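Local coordinates for protein N2152 (Neocallimastix frontalis, PDB 5U22) that is a probable family 39 glycoside hydrolase, thought to act on rare arabinosyl substrates, from a rumen anaerobic fungus, at residues I218-R226 against P322-D330; A356-L365 against G415-A423. All blocks are in the same frame, centred on the assembly; numbering follows the deposited sequence.

Contact 1: I218-R226 against P322-D330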
loop_
_atom_site.group_PDB
_atom_site.type_symbol
_atom_site.label_atom_id
_atom_site.label_comp_id
_atom_site.label_asym_id
_atom_site.label_seq_id
_atom_site.Cartn_x
_atom_site.Cartn_y
_atom_site.Cartn_z
ATOM N N ILE A 218 8.106 -9.645 -6.542
ATOM C CA ILE A 218 6.653 -9.671 -6.395
ATOM C C ILE A 218 6.062 -11.076 -6.525
ATOM O O ILE A 218 4.947 -11.314 -6.044
ATOM C CB ILE A 218 6.030 -8.708 -7.420
ATOM C CG1 ILE A 218 4.598 -8.348 -7.000
ATOM C CG2 ILE A 218 6.081 -9.323 -8.822
ATOM C CD1 ILE A 218 3.913 -7.340 -7.897
ATOM N N ASP A 219 6.791 -12.019 -7.133
ATOM C CA ASP A 219 6.226 -13.330 -7.461
ATOM C C ASP A 219 5.544 -13.986 -6.260
ATOM O O ASP A 219 4.457 -14.569 -6.394
ATOM C CB ASP A 219 7.324 -14.259 -7.997
ATOM C CG ASP A 219 8.031 -13.700 -9.214
ATOM O OD1 ASP A 219 8.754 -12.685 -9.090
ATOM O OD2 ASP A 219 7.885 -14.293 -10.296
ATOM N N GLY A 220 6.174 -13.924 -5.084
ATOM C CA GLY A 220 5.705 -14.642 -3.912
ATOM C C GLY A 220 4.732 -13.902 -3.021
ATOM O O GLY A 220 4.300 -14.452 -2.000
ATOM N N VAL A 221 4.362 -12.673 -3.393
ATOM C CA VAL A 221 3.553 -11.828 -2.517
ATOM C C VAL A 221 2.242 -12.516 -2.146
ATOM O O VAL A 221 1.882 -12.604 -0.969
ATOM C CB VAL A 221 3.304 -10.459 -3.176
ATOM C CG1 VAL A 221 2.169 -9.718 -2.448
ATOM C CG2 VAL A 221 4.603 -9.635 -3.175
ATOM N N SER A 222 1.499 -13.006 -3.140
ATOM C CA SER A 222 0.215 -13.631 -2.831
ATOM C C SER A 222 0.392 -14.880 -1.974
ATOM O O SER A 222 -0.423 -15.146 -1.078
ATOM C CB SER A 222 -0.532 -13.960 -4.124
ATOM O OG SER A 222 -0.844 -12.751 -4.795
ATOM N N SER A 223 1.449 -15.657 -2.233
ATOM C CA SER A 223 1.703 -16.851 -1.430
ATOM C C SER A 223 2.001 -16.494 0.021
ATOM O O SER A 223 1.753 -17.306 0.921
ATOM C CB SER A 223 2.860 -17.652 -2.023
ATOM O OG SER A 223 4.102 -17.004 -1.773
ATOM N N HIS A 224 2.535 -15.292 0.266
ATOM C CA HIS A 224 2.798 -14.857 1.633
ATOM C C HIS A 224 1.501 -14.606 2.388
ATOM O O HIS A 224 1.382 -14.970 3.562
ATOM C CB HIS A 224 3.667 -13.598 1.621
ATOM C CG HIS A 224 4.985 -13.792 0.944
ATOM N ND1 HIS A 224 5.703 -12.750 0.391
ATOM C CD2 HIS A 224 5.704 -14.915 0.705
ATOM C CE1 HIS A 224 6.811 -13.225 -0.155
ATOM N NE2 HIS A 224 6.836 -14.535 0.024
ATOM N N PHE A 225 0.517 -13.976 1.734
ATOM C CA PHE A 225 -0.784 -13.797 2.365
ATOM C C PHE A 225 -1.419 -15.143 2.694
ATOM O O PHE A 225 -1.969 -15.323 3.786
ATOM C CB PHE A 225 -1.715 -12.978 1.459
ATOM C CG PHE A 225 -1.198 -11.603 1.140
ATOM C CD1 PHE A 225 -0.566 -10.837 2.115
ATOM C CD2 PHE A 225 -1.314 -11.093 -0.147
ATOM C CE1 PHE A 225 -0.081 -9.583 1.821
ATOM C CE2 PHE A 225 -0.839 -9.851 -0.456
ATOM C CZ PHE A 225 -0.205 -9.084 0.535
ATOM N N ARG A 226 -1.348 -16.103 1.765
ATOM C CA ARG A 226 -1.925 -17.421 2.022
ATOM C C ARG A 226 -1.194 -18.133 3.155
ATOM O O ARG A 226 -1.826 -18.751 4.021
ATOM C CB ARG A 226 -1.907 -18.267 0.745
ATOM C CG ARG A 226 -2.739 -17.639 -0.390
ATOM C CD ARG A 226 -2.931 -18.600 -1.562
ATOM N NE ARG A 226 -1.672 -19.037 -2.170
ATOM C CZ ARG A 226 -1.079 -18.430 -3.198
ATOM N NH1 ARG A 226 -1.611 -17.335 -3.733
ATOM N NH2 ARG A 226 0.059 -18.915 -3.686
ATOM N N PRO A 322 -3.515 -13.471 -15.531
ATOM C CA PRO A 322 -2.783 -14.635 -16.078
ATOM C C PRO A 322 -2.173 -15.535 -15.013
ATOM O O PRO A 322 -2.323 -16.765 -15.094
ATOM C CB PRO A 322 -1.728 -13.974 -16.970
ATOM C CG PRO A 322 -2.416 -12.739 -17.469
ATOM C CD PRO A 322 -3.184 -12.232 -16.264
ATOM N N ASN A 323 -1.500 -14.960 -14.010
ATOM C CA ASN A 323 -0.889 -15.732 -12.932
ATOM C C ASN A 323 -0.462 -14.797 -11.808
ATOM O O ASN A 323 0.577 -14.136 -11.917
ATOM C CB ASN A 323 0.325 -16.521 -13.443
ATOM C CG ASN A 323 0.999 -17.346 -12.342
ATOM O OD1 ASN A 323 0.494 -17.450 -11.231
ATOM N ND2 ASN A 323 2.137 -17.944 -12.664
ATOM N N GLU A 324 -1.260 -14.711 -10.743
ATOM C CA GLU A 324 -0.934 -13.793 -9.655
ATOM C C GLU A 324 0.292 -14.227 -8.866
ATOM O O GLU A 324 0.788 -13.450 -8.045
ATOM C CB GLU A 324 -2.113 -13.650 -8.694
ATOM C CG GLU A 324 -2.355 -14.886 -7.828
ATOM C CD GLU A 324 -3.034 -14.533 -6.516
ATOM O OE1 GLU A 324 -3.135 -13.318 -6.215
ATOM O OE2 GLU A 324 -3.465 -15.463 -5.793
ATOM N N ASN A 325 0.782 -15.443 -9.076
ATOM C CA ASN A 325 1.975 -15.930 -8.383
ATOM C C ASN A 325 3.216 -15.788 -9.244
ATOM O O ASN A 325 4.051 -16.694 -9.306
ATOM C CB ASN A 325 1.775 -17.380 -7.961
ATOM C CG ASN A 325 0.570 -17.549 -7.068
ATOM O OD1 ASN A 325 0.518 -16.987 -5.979
ATOM N ND2 ASN A 325 -0.423 -18.303 -7.540
ATOM N N SER A 326 3.357 -14.647 -9.909
ATOM C CA SER A 326 4.412 -14.398 -10.883
ATOM C C SER A 326 4.518 -12.892 -11.074
ATOM O O SER A 326 3.822 -12.122 -10.409
ATOM C CB SER A 326 4.104 -15.078 -12.216
ATOM O OG SER A 326 3.117 -14.322 -12.902
ATOM N N LYS A 327 5.365 -12.470 -12.010
ATOM C CA LYS A 327 5.497 -11.048 -12.310
ATOM C C LYS A 327 4.384 -10.511 -13.203
ATOM O O LYS A 327 4.363 -9.304 -13.459
ATOM C CB LYS A 327 6.850 -10.778 -12.970
ATOM C CG LYS A 327 8.030 -11.133 -12.078
ATOM C CD LYS A 327 9.358 -10.799 -12.732
ATOM C CE LYS A 327 10.476 -10.810 -11.699
ATOM N NZ LYS A 327 10.599 -12.143 -11.045
ATOM N N LEU A 328 3.452 -11.352 -13.663
ATOM C CA LEU A 328 2.608 -10.954 -14.781
ATOM C C LEU A 328 1.534 -9.953 -14.367
ATOM O O LEU A 328 1.141 -9.852 -13.199
ATOM C CB LEU A 328 1.945 -12.168 -15.439
ATOM C CG LEU A 328 2.950 -13.170 -16.026
ATOM C CD1 LEU A 328 2.241 -14.333 -16.702
ATOM C CD2 LEU A 328 3.893 -12.470 -16.978
ATOM N N ILE A 329 1.086 -9.198 -15.377
ATOM C CA ILE A 329 0.017 -8.202 -15.343
ATOM C C ILE A 329 -1.147 -8.609 -14.440
ATOM O O ILE A 329 -1.583 -9.763 -14.434
ATOM C CB ILE A 329 -0.463 -7.926 -16.781
ATOM C CG1 ILE A 329 -1.562 -6.855 -16.819
ATOM C CG2 ILE A 329 -0.923 -9.238 -17.464
ATOM C CD1 ILE A 329 -1.715 -6.274 -18.191
ATOM N N ASP A 330 -1.653 -7.651 -13.670
ATOM C CA ASP A 330 -2.713 -7.897 -12.699
ATOM C C ASP A 330 -3.426 -6.569 -12.481
ATOM O O ASP A 330 -3.012 -5.539 -13.016
ATOM C CB ASP A 330 -2.120 -8.460 -11.406
ATOM C CG ASP A 330 -3.116 -9.241 -10.580
ATOM O OD1 ASP A 330 -4.344 -9.106 -10.780
ATOM O OD2 ASP A 330 -2.652 -10.001 -9.710
HETATM O O HOH W 1 2.231 -12.556 -5.963
HETATM O O HOH W 2 2.665 -15.930 -4.802
#
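Asp219, in the turn leading into helix 221-235 of the TIM barrel, and Arg226, on that helix, meet Lys327, Glu324 and Asn325 on a loop of the beta sandwich, so the contact is a polar joint between the two domains. Two salt bridges mark its ends. Lys327 NZ lies 2.7 Å from Asp219 OD1 and uses the syn lone pair of that oxygen; a bend at the last torsion of the lysine (chi4 60°) turns the ammonium back to the carboxylate. At the other end Arg226 NH1 stands 3.3 Å from Glu324 OE2, the two planes 43° apart, and Tyr271 OH bonds both groups.

Among the hydrogen bonds, Arg226 grips Asn325 OD1 end-on with NH1 and NH2, the latter at 3.0 Å. The oxygen lies in the guanidinium plane and the amide plane is turned 88° from it; NH1 meets the oxygen in the carbonyl plane, on a lone pair, and NH2 from above that plane. With an alanine in place of this asparagine, NH2 would probably lose its partner across the contact, leaving the guanidinium held here through NH1 by Glu324 and Tyr271 and freer to turn. Ser222 OG donates to Glu324 OE1 (2.8 Å) from above the carboxylate plane, and Arg270 adds a salt bridge to the same oxygen.

Apolar contact is slight: Ile218 CG2 rests 3.9 Å from Lys327 CA. Water fills in between the backbones. One molecule accepts from Ser222 N; a second accepts from Ser223 N and donates to Asp219 O and, at 2.7 Å, to Asn325 OD1.

Contact 2: A356-L365 against G415-A423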
loop_
_atom_site.group_PDB
_atom_site.type_symbol
_atom_site.label_atom_id
_atom_site.label_comp_id
_atom_site.label_asym_id
_atom_site.label_seq_id
_atom_site.Cartn_x
_atom_site.Cartn_y
_atom_site.Cartn_z
ATOM N N ALA A 356 -9.505 -7.981 -21.924
ATOM C CA ALA A 356 -10.173 -7.785 -20.647
ATOM C C ALA A 356 -11.602 -8.282 -20.794
ATOM O O ALA A 356 -12.420 -7.651 -21.470
ATOM C CB ALA A 356 -10.130 -6.317 -20.228
ATOM N N ASN A 357 -11.881 -9.438 -20.207
ATOM C CA ASN A 357 -13.218 -10.009 -20.223
ATOM C C ASN A 357 -13.986 -9.488 -19.023
ATOM O O ASN A 357 -13.460 -9.467 -17.907
ATOM C CB ASN A 357 -13.144 -11.534 -20.181
ATOM C CG ASN A 357 -12.239 -12.088 -21.255
ATOM O OD1 ASN A 357 -12.508 -11.912 -22.441
ATOM N ND2 ASN A 357 -11.159 -12.767 -20.847
ATOM N N PHE A 358 -15.213 -9.050 -19.252
ATOM C CA PHE A 358 -16.128 -8.714 -18.171
ATOM C C PHE A 358 -17.300 -9.683 -18.192
ATOM O O PHE A 358 -17.952 -9.839 -19.228
ATOM C CB PHE A 358 -16.642 -7.281 -18.320
ATOM C CG PHE A 358 -15.565 -6.242 -18.183
ATOM C CD1 PHE A 358 -15.356 -5.606 -16.975
ATOM C CD2 PHE A 358 -14.748 -5.919 -19.263
ATOM C CE1 PHE A 358 -14.355 -4.649 -16.842
ATOM C CE2 PHE A 358 -13.760 -4.964 -19.139
ATOM C CZ PHE A 358 -13.563 -4.332 -17.925
ATOM N N LYS A 359 -17.570 -10.331 -17.062
ATOM C CA LYS A 359 -18.762 -11.161 -16.935
ATOM C C LYS A 359 -19.666 -10.629 -15.831
ATOM O O LYS A 359 -19.237 -9.869 -14.952
ATOM C CB LYS A 359 -18.403 -12.630 -16.673
ATOM C CG LYS A 359 -17.299 -12.848 -15.681
ATOM C CD LYS A 359 -16.787 -14.292 -15.766
ATOM C CE LYS A 359 -17.871 -15.279 -15.377
ATOM N N ASN A 360 -20.943 -11.021 -15.912
ATOM C CA ASN A 360 -21.969 -10.566 -14.973
ATOM C C ASN A 360 -22.007 -9.043 -14.876
ATOM O O ASN A 360 -22.129 -8.470 -13.791
ATOM C CB ASN A 360 -21.764 -11.198 -13.603
ATOM C CG ASN A 360 -21.908 -12.697 -13.646
ATOM O OD1 ASN A 360 -22.855 -13.210 -14.231
ATOM N ND2 ASN A 360 -20.956 -13.411 -13.060
ATOM N N LEU A 361 -21.914 -8.381 -16.025
ATOM C CA LEU A 361 -21.955 -6.925 -16.075
ATOM C C LEU A 361 -23.204 -6.404 -15.372
ATOM O O LEU A 361 -24.262 -7.047 -15.411
ATOM C CB LEU A 361 -21.918 -6.431 -17.526
ATOM C CG LEU A 361 -20.533 -6.341 -18.162
ATOM C CD1 LEU A 361 -20.646 -6.107 -19.657
ATOM C CD2 LEU A 361 -19.692 -5.235 -17.518
ATOM N N PRO A 362 -23.109 -5.259 -14.703
ATOM C CA PRO A 362 -24.280 -4.701 -14.023
ATOM C C PRO A 362 -25.460 -4.524 -14.965
ATOM O O PRO A 362 -25.321 -4.062 -16.101
ATOM C CB PRO A 362 -23.774 -3.354 -13.512
ATOM C CG PRO A 362 -22.310 -3.555 -13.331
ATOM C CD PRO A 362 -21.898 -4.448 -14.477
ATOM N N SER A 363 -26.635 -4.887 -14.463
ATOM C CA SER A 363 -27.853 -4.695 -15.225
ATOM C C SER A 363 -28.145 -3.226 -15.455
ATOM O O SER A 363 -28.884 -2.900 -16.394
ATOM C CB SER A 363 -29.018 -5.372 -14.514
ATOM O OG SER A 363 -29.199 -4.817 -13.228
ATOM N N PHE A 364 -27.564 -2.321 -14.646
ATOM C CA PHE A 364 -27.819 -0.906 -14.898
ATOM C C PHE A 364 -27.251 -0.454 -16.238
ATOM O O PHE A 364 -27.667 0.588 -16.749
ATOM C CB PHE A 364 -27.317 -0.009 -13.736
ATOM C CG PHE A 364 -25.817 0.008 -13.513
ATOM C CD1 PHE A 364 -24.944 0.607 -14.424
ATOM C CD2 PHE A 364 -25.292 -0.478 -12.323
ATOM C CE1 PHE A 364 -23.573 0.637 -14.185
ATOM C CE2 PHE A 364 -23.926 -0.441 -12.070
ATOM C CZ PHE A 364 -23.067 0.106 -12.999
ATOM N N LEU A 365 -26.336 -1.223 -16.829
ATOM C CA LEU A 365 -25.831 -0.895 -18.154
ATOM C C LEU A 365 -26.802 -1.275 -19.265
ATOM O O LEU A 365 -26.603 -0.847 -20.404
ATOM C CB LEU A 365 -24.486 -1.587 -18.393
ATOM C CG LEU A 365 -23.335 -1.185 -17.465
ATOM C CD1 LEU A 365 -22.117 -2.096 -17.648
ATOM C CD2 LEU A 365 -22.937 0.261 -17.696
ATOM N N GLY A 415 0.233 2.085 -17.275
ATOM C CA GLY A 415 -0.978 1.717 -16.554
ATOM C C GLY A 415 -2.164 1.841 -17.497
ATOM O O GLY A 415 -2.193 2.723 -18.354
ATOM N N TYR A 416 -3.138 0.951 -17.337
ATOM C CA TYR A 416 -4.316 0.949 -18.197
ATOM C C TYR A 416 -5.588 1.040 -17.371
ATOM O O TYR A 416 -5.644 0.558 -16.240
ATOM C CB TYR A 416 -4.362 -0.306 -19.064
ATOM C CG TYR A 416 -3.153 -0.422 -19.971
ATOM C CD1 TYR A 416 -3.069 0.312 -21.149
ATOM C CD2 TYR A 416 -2.095 -1.254 -19.644
ATOM C CE1 TYR A 416 -1.964 0.203 -21.980
ATOM C CE2 TYR A 416 -0.992 -1.350 -20.457
ATOM C CZ TYR A 416 -0.935 -0.629 -21.624
ATOM O OH TYR A 416 0.176 -0.731 -22.429
ATOM N N ARG A 417 -6.623 1.659 -17.947
ATOM C CA ARG A 417 -7.933 1.649 -17.305
ATOM C C ARG A 417 -9.014 1.402 -18.343
ATOM O O ARG A 417 -8.968 1.961 -19.444
ATOM C CB ARG A 417 -8.250 2.957 -16.562
ATOM C CG ARG A 417 -9.582 2.887 -15.820
ATOM C CD ARG A 417 -9.838 4.073 -14.884
ATOM N NE ARG A 417 -10.073 5.337 -15.591
ATOM C CZ ARG A 417 -10.489 6.455 -15.000
ATOM N NH1 ARG A 417 -10.734 6.482 -13.688
ATOM N NH2 ARG A 417 -10.669 7.550 -15.724
ATOM N N ILE A 418 -9.986 0.562 -17.987
ATOM C CA ILE A 418 -11.230 0.445 -18.740
ATOM C C ILE A 418 -12.340 0.987 -17.851
ATOM O O ILE A 418 -12.535 0.500 -16.732
ATOM C CB ILE A 418 -11.496 -1.007 -19.164
ATOM C CG1 ILE A 418 -10.454 -1.425 -20.194
ATOM C CG2 ILE A 418 -12.911 -1.142 -19.733
ATOM C CD1 ILE A 418 -10.364 -2.907 -20.398
ATOM N N TYR A 419 -13.039 2.017 -18.329
ATOM C CA TYR A 419 -14.068 2.710 -17.558
ATOM C C TYR A 419 -15.389 2.557 -18.294
ATOM O O TYR A 419 -15.513 3.008 -19.438
ATOM C CB TYR A 419 -13.708 4.189 -17.393
ATOM C CG TYR A 419 -14.385 4.899 -16.236
ATOM C CD1 TYR A 419 -13.815 4.894 -14.968
ATOM C CD2 TYR A 419 -15.566 5.604 -16.423
ATOM C CE1 TYR A 419 -14.419 5.555 -13.906
ATOM C CE2 TYR A 419 -16.187 6.270 -15.358
ATOM C CZ TYR A 419 -15.605 6.239 -14.106
ATOM O OH TYR A 419 -16.193 6.900 -13.043
ATOM N N ILE A 420 -16.372 1.935 -17.645
ATOM C CA ILE A 420 -17.612 1.533 -18.302
ATOM C C ILE A 420 -18.767 2.314 -17.693
ATOM O O ILE A 420 -18.989 2.261 -16.478
ATOM C CB ILE A 420 -17.860 0.018 -18.172
ATOM C CG1 ILE A 420 -16.636 -0.770 -18.641
ATOM C CG2 ILE A 420 -19.103 -0.393 -18.934
ATOM C CD1 ILE A 420 -16.825 -2.277 -18.547
ATOM N N THR A 421 -19.523 3.006 -18.540
ATOM C CA THR A 421 -20.692 3.766 -18.115
ATOM C C THR A 421 -21.874 3.399 -19.004
ATOM O O THR A 421 -21.752 2.608 -19.943
ATOM C CB THR A 421 -20.427 5.280 -18.164
ATOM O OG1 THR A 421 -19.914 5.642 -19.454
ATOM C CG2 THR A 421 -19.424 5.679 -17.099
ATOM N N LYS A 422 -23.027 3.993 -18.707
ATOM C CA LYS A 422 -24.219 3.729 -19.502
ATOM C C LYS A 422 -24.104 4.385 -20.872
ATOM O O LYS A 422 -23.611 5.506 -21.003
ATOM C CB LYS A 422 -25.468 4.236 -18.780
ATOM C CG LYS A 422 -25.827 3.436 -17.534
ATOM C CD LYS A 422 -27.076 4.003 -16.840
ATOM C CE LYS A 422 -28.261 4.063 -17.794
ATOM N NZ LYS A 422 -29.489 4.577 -17.123
ATOM N N ALA A 423 -24.564 3.677 -21.896
ATOM C CA ALA A 423 -24.533 4.201 -23.260
ATOM C C ALA A 423 -25.828 4.937 -23.592
ATOM O O ALA A 423 -25.797 6.043 -24.128
ATOM C CB ALA A 423 -24.298 3.081 -24.253
#
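Ala356 opens the contact with its CB only 3.4 Å from Ile418 CD1, a tight fit for two carbons, where strand 353-359 faces strand 415-422 across the interior of the beta sandwich. The axes of 356-359 and 415-422 approach to 10.4 Å, their directions 32° apart, a spacing filled by side chains, with no hydrogen bond across. Phe358 also points inward. Ile420 CD1 sits over the centre of the Phe358 ring, 3.8 Å from the centroid and 10° off the normal, a CH-pi contact. Ile420 reaches it with CG1 anti to its carbonyl carbon (chi1 -52°), which leaves CG2 for a different neighbour. Ile418 CG2 approaches the same ring obliquely, 3.7 Å from Phe358 CZ. After the strand, Leu361 adds a looser contact, its CD2 to Ile420 CD1. In the short 3-10 turn, Phe364 takes Lys422 at its edge: CG of the lysine lies near the ring plane, and Lys422 CD comes to 3.5 Å from Phe364 O. Leu365 closes the segment with both branches, CD1 3.7 Å from Ile420 CG2 and CD2 3.5 Å from Thr421 O, its side chain crossing that of Ile420 at about a right angle. Around this apolar layer, Ile403 of strand 403-408 touches Phe358 and Leu361, Phe346 of strand 341-347 touches Ile418, and Ala369 of strand 368-376 touches Ile420; beyond strand 415-422, Arg417 makes a cation-pi contact with Trp308 of helix 301-310.

Contact 1 closes along the chain before contact 2 opens, and their centres lie 24 Å apart, with nearest atoms about 5 Å apart and no touch. Contact 1 joins the barrel, through helix 221-235, to the loop between strands 315-320 and 330-336; contact 2 lies wholly within the beta sandwich. The sheet pairings connect them: strand 330-336, which follows the loop of contact 1, pairs antiparallel with 341-347, and that strand pairs in turn with 415-422 of contact 2. One contact is thus a polar, water-containing domain interface and the other a buried apolar interior: contact 1 ties the sandwich to the barrel, while contact 2 packs the inside of the sandwich.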